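Local coordinates for protein aminoglycoside 6-adenylyltransferase (Bacillus subtilis, PDB 2PBE) that transfers a nucleotidyl group from ATP or GTP to O-6 of streptomycin, and adenylates streptidine, giving streptomycin resistance, at residues Met163-Val168 with Thr247-Phe252; Phe216-Arg219 with Glu225-Glu228. All coordinates share one frame; numbering follows the deposited sequence.

Overall arrangement
Interaction 1 lies among the C-terminal helices, and interaction 2 lies between them and the N-terminal part that carries most of the mixed sheet. Interaction 1 is buried and joins helices 151-173 and 238-263, with its centre about 21 Å from the centre of the chain. Interaction 2 is a surface contact, about 10 Å from the chain centre, between a loop turn and helix 223-230. The two centres are about 19 Å apart, yet their segments touch: CD1 of L251 packs against O of E228 at 3.4 Å. Helix 223-230 leads along the chain into helix 238-263, so the short surface helix is bound to the bundle by sequence as well as by contact.

Interaction 1: Met163-Val168 with Thr247-Phe252; sequences MVSTYV and TCYALF
S165 on helix 151-173 and Y249 on helix 238-263 make the closest backbone approach between two segments that run nearly antiparallel, their CA atoms 9.0 Å apart. That spacing is wide enough for a tyrosine ring to span, and the link is made by these two side chains alone. The CA-CB bond of S165 points toward the other helix, and its OG stands anti to the backbone N (chi1 -175°). Y249 leaves its helix at a slant, with CG anti to the carbonyl carbon (chi1 -84°), and the length of the ring carries its phenol end across. As modelled, S165 OG comes to the edge of the ring, near its plane, and forms a hydrogen bond of 2.8 Å with Y249 OH, in which either hydroxyl could be the donor. The serine oxygen sits too near the ring in the model, however, so its position, the edge-on approach and the detail of the bond are all less sure.

The short serine puts a hydroxyl where the long tyrosine ring can reach it, and the bond would give two buried hydroxyls a polar partner within a largely nonpolar setting. Y249 also packs on I274 and T278 of helix 270-283, on V169, and against the ring of W162, which probably limit how its ring can turn. Helix 270-283 lies beside the serine's helix too, where the side chain of T166, its OG1 bonded to O of M163 in its own helix, touches I274 and Y277. Antiparallel helices bridged by one buried hydroxyl pair amid aromatic and aliphatic side chains characterise this part of the C-terminal helical bundle of the adenylyltransferase.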
# COMPACT_ATOMS: atom_id res chain seq x y z
N MSE A 163 -14.53 -17.34 -3.46
CA MSE A 163 -15.89 -17.44 -2.95
C MSE A 163 -16.74 -16.26 -3.36
O MSE A 163 -17.80 -16.45 -3.97
CB MSE A 163 -15.89 -17.58 -1.43
CG MSE A 163 -17.29 -17.78 -0.82
SE MSE A 163 -18.27 -19.38 -1.44
CE MSE A 163 -17.75 -20.68 -0.08
N VAL A 164 -16.30 -15.06 -3.03
CA VAL A 164 -17.07 -13.88 -3.35
C VAL A 164 -17.19 -13.78 -4.86
O VAL A 164 -18.12 -13.19 -5.41
CB VAL A 164 -16.41 -12.64 -2.78
CG1 VAL A 164 -17.16 -11.39 -3.22
CG2 VAL A 164 -16.39 -12.75 -1.25
N SER A 165 -16.22 -14.38 -5.53
CA SER A 165 -16.19 -14.37 -6.98
C SER A 165 -17.45 -15.02 -7.56
O SER A 165 -17.95 -14.58 -8.61
CB SER A 165 -14.95 -15.12 -7.46
OG SER A 165 -14.85 -15.03 -8.85
N THR A 166 -17.97 -16.05 -6.89
CA THR A 166 -19.18 -16.73 -7.35
C THR A 166 -20.41 -15.83 -7.25
O THR A 166 -21.42 -16.06 -7.93
CB THR A 166 -19.50 -18.00 -6.56
OG1 THR A 166 -19.84 -17.65 -5.22
CG2 THR A 166 -18.33 -18.95 -6.57
N TYR A 167 -20.33 -14.84 -6.37
CA TYR A 167 -21.44 -13.92 -6.20
C TYR A 167 -21.53 -13.07 -7.46
O TYR A 167 -22.61 -12.74 -7.91
CB TYR A 167 -21.22 -13.03 -4.98
CG TYR A 167 -21.25 -13.74 -3.61
CD1 TYR A 167 -21.13 -15.15 -3.49
CD2 TYR A 167 -21.36 -12.97 -2.43
CE1 TYR A 167 -21.11 -15.79 -2.20
CE2 TYR A 167 -21.36 -13.60 -1.13
CZ TYR A 167 -21.23 -15.00 -1.04
OH TYR A 167 -21.20 -15.59 0.20
N VAL A 168 -20.37 -12.77 -8.05
CA VAL A 168 -20.31 -11.97 -9.27
C VAL A 168 -20.85 -12.79 -10.45
O VAL A 168 -21.50 -12.27 -11.36
CB VAL A 168 -18.83 -11.54 -9.57
CG1 VAL A 168 -18.77 -10.64 -10.80
CG2 VAL A 168 -18.25 -10.82 -8.35
N THR A 247 -10.63 -11.64 -16.17
CA THR A 247 -9.32 -10.99 -16.16
C THR A 247 -8.75 -11.07 -14.73
O THR A 247 -7.57 -11.36 -14.57
CB THR A 247 -9.43 -9.52 -16.67
OG1 THR A 247 -9.79 -9.55 -18.06
CG2 THR A 247 -8.09 -8.76 -16.51
N CYS A 248 -9.59 -10.84 -13.73
CA CYS A 248 -9.16 -10.96 -12.34
C CYS A 248 -8.74 -12.41 -12.07
O CYS A 248 -7.79 -12.67 -11.34
CB CYS A 248 -10.29 -10.57 -11.40
SG CYS A 248 -10.74 -8.82 -11.50
N TYR A 249 -9.46 -13.35 -12.68
CA TYR A 249 -9.15 -14.77 -12.54
C TYR A 249 -7.73 -15.04 -13.00
O TYR A 249 -6.90 -15.57 -12.25
CB TYR A 249 -10.10 -15.62 -13.41
CG TYR A 249 -11.43 -15.96 -12.77
CD1 TYR A 249 -11.93 -15.18 -11.69
CD2 TYR A 249 -12.20 -17.06 -13.22
CE1 TYR A 249 -13.15 -15.48 -11.08
CE2 TYR A 249 -13.45 -17.39 -12.59
CZ TYR A 249 -13.92 -16.59 -11.52
OH TYR A 249 -15.11 -16.87 -10.89
N ALA A 250 -7.47 -14.64 -14.25
CA ALA A 250 -6.17 -14.82 -14.87
C ALA A 250 -5.06 -14.24 -14.02
O ALA A 250 -4.04 -14.88 -13.78
CB ALA A 250 -6.18 -14.17 -16.24
N LEU A 251 -5.26 -13.01 -13.53
CA LEU A 251 -4.26 -12.36 -12.72
C LEU A 251 -4.12 -12.95 -11.33
O LEU A 251 -3.02 -12.95 -10.77
CB LEU A 251 -4.55 -10.87 -12.62
CG LEU A 251 -4.21 -10.12 -13.91
CD1 LEU A 251 -4.71 -8.70 -13.84
CD2 LEU A 251 -2.69 -10.15 -14.14
N PHE A 252 -5.21 -13.46 -10.77
CA PHE A 252 -5.13 -14.02 -9.43
C PHE A 252 -4.36 -15.32 -9.43
O PHE A 252 -3.66 -15.63 -8.47
CB PHE A 252 -6.51 -14.28 -8.82
CG PHE A 252 -6.49 -14.35 -7.32
CD1 PHE A 252 -6.29 -13.18 -6.57
CD2 PHE A 252 -6.62 -15.58 -6.65
CE1 PHE A 252 -6.23 -13.22 -5.14
CE2 PHE A 252 -6.56 -15.65 -5.21
CZ PHE A 252 -6.36 -14.46 -4.46

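Interaction 2: Phe216-Arg219 with Glu225-Glu228; sequences FMKR and EWEE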
# COMPACT_ATOMS: atom_id res chain seq x y z
N PHE A 216 -2.10 4.00 -2.47
CA PHE A 216 -0.64 3.89 -2.60
C PHE A 216 -0.14 2.79 -3.53
O PHE A 216 1.06 2.68 -3.77
CB PHE A 216 0.01 3.67 -1.23
CG PHE A 216 -0.27 4.75 -0.24
CD1 PHE A 216 -0.15 6.11 -0.58
CD2 PHE A 216 -0.64 4.41 1.08
CE1 PHE A 216 -0.38 7.13 0.37
CE2 PHE A 216 -0.88 5.42 2.06
CZ PHE A 216 -0.75 6.78 1.70
N MSE A 217 -1.05 2.00 -4.07
CA MSE A 217 -0.66 0.90 -4.93
C MSE A 217 0.07 1.23 -6.23
O MSE A 217 0.89 0.42 -6.69
CB MSE A 217 -1.89 0.03 -5.22
CG MSE A 217 -2.26 -0.88 -4.06
SE MSE A 217 -0.73 -1.89 -3.37
CE MSE A 217 -0.77 -3.46 -4.53
N LYS A 218 -0.22 2.39 -6.81
CA LYS A 218 0.46 2.79 -8.05
C LYS A 218 1.93 3.02 -7.71
O LYS A 218 2.81 2.93 -8.58
CB LYS A 218 -0.15 4.07 -8.62
CG LYS A 218 0.16 4.25 -10.08
CD LYS A 218 -0.37 5.57 -10.59
CE LYS A 218 -0.34 5.62 -12.11
NZ LYS A 218 0.99 5.19 -12.65
N ARG A 219 2.17 3.31 -6.44
CA ARG A 219 3.52 3.57 -5.96
C ARG A 219 4.22 2.30 -5.51
O ARG A 219 5.17 2.35 -4.75
CB ARG A 219 3.48 4.55 -4.80
CG ARG A 219 4.74 5.34 -4.58
CD ARG A 219 4.35 6.79 -4.58
NE ARG A 219 3.62 7.15 -5.80
CZ ARG A 219 4.11 7.09 -7.04
NH1 ARG A 219 5.36 6.70 -7.26
NH2 ARG A 219 3.33 7.37 -8.08
N GLU A 225 2.42 -4.02 -14.13
CA GLU A 225 1.47 -4.47 -13.13
C GLU A 225 0.29 -3.53 -13.01
O GLU A 225 -0.81 -3.96 -12.69
CB GLU A 225 2.17 -4.63 -11.78
CG GLU A 225 3.42 -5.52 -11.86
CD GLU A 225 4.23 -5.54 -10.57
OE1 GLU A 225 4.52 -4.47 -10.00
OE2 GLU A 225 4.61 -6.65 -10.14
N TRP A 226 0.50 -2.24 -13.26
CA TRP A 226 -0.60 -1.29 -13.17
C TRP A 226 -1.48 -1.41 -14.40
O TRP A 226 -2.68 -1.14 -14.35
CB TRP A 226 -0.11 0.15 -13.05
CG TRP A 226 -1.14 1.05 -12.43
CD1 TRP A 226 -1.66 0.96 -11.14
CD2 TRP A 226 -1.76 2.20 -13.02
NE1 TRP A 226 -2.55 1.98 -10.90
CE2 TRP A 226 -2.64 2.76 -12.03
CE3 TRP A 226 -1.66 2.82 -14.29
CZ2 TRP A 226 -3.41 3.93 -12.27
CZ3 TRP A 226 -2.44 4.00 -14.53
CH2 TRP A 226 -3.30 4.53 -13.52
N GLU A 227 -0.87 -1.77 -15.51
CA GLU A 227 -1.63 -1.92 -16.73
C GLU A 227 -2.50 -3.17 -16.60
O GLU A 227 -3.62 -3.20 -17.10
CB GLU A 227 -0.71 -2.05 -17.94
CG GLU A 227 -0.24 -0.70 -18.46
CD GLU A 227 0.51 -0.83 -19.76
OE1 GLU A 227 0.29 -1.82 -20.49
OE2 GLU A 227 1.33 0.08 -20.05
N GLU A 228 -1.97 -4.20 -15.94
CA GLU A 228 -2.72 -5.43 -15.76
C GLU A 228 -3.90 -5.14 -14.86
O GLU A 228 -5.02 -5.59 -15.10
CB GLU A 228 -1.86 -6.52 -15.11
CG GLU A 228 -0.63 -6.90 -15.87
CD GLU A 228 0.23 -7.89 -15.08
OE1 GLU A 228 0.32 -7.72 -13.85
OE2 GLU A 228 0.82 -8.81 -15.70
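A cation-pi contact ties the turn before helix 223-230 to the helix itself, with K218 lying over a face of W226. K218 sits in a short 3-10 segment of the loop that follows strand 207-209, and its CA is 6.6 Å from that of W226. The lysine chain crosses the indole face at a slant: CG rests near the five-membered ring, 3.6 Å from W226 NE1, CD passes CZ2, and CE and NZ reach the six-membered ring. There CE stands 3.4 Å from the ring centroid and only 8° off its normal, a CH-pi contact. The bend at the last torsion (chi4 -49°) leaves NZ over the same ring, 4.0 Å from the centroid and 14° off the normal.

Lysine suits this exposed place because its methylenes pack on a flat nonpolar surface while the ammonium group sits over the pi face. Tryptophan offers the broad face needed, and its CA-CB bond points toward the loop. Flanking residues anchor both sides: R219 makes salt bridges to D11 and D15 of helix 6-19, and E228 makes a salt bridge to K254 and a hydrogen bond to Y255 OH, both on helix 238-263. The contact is thus a local lysine-tryptophan cation-pi pair on the surface, closing a loop-to-helix turn between the sheet and the helical bundle.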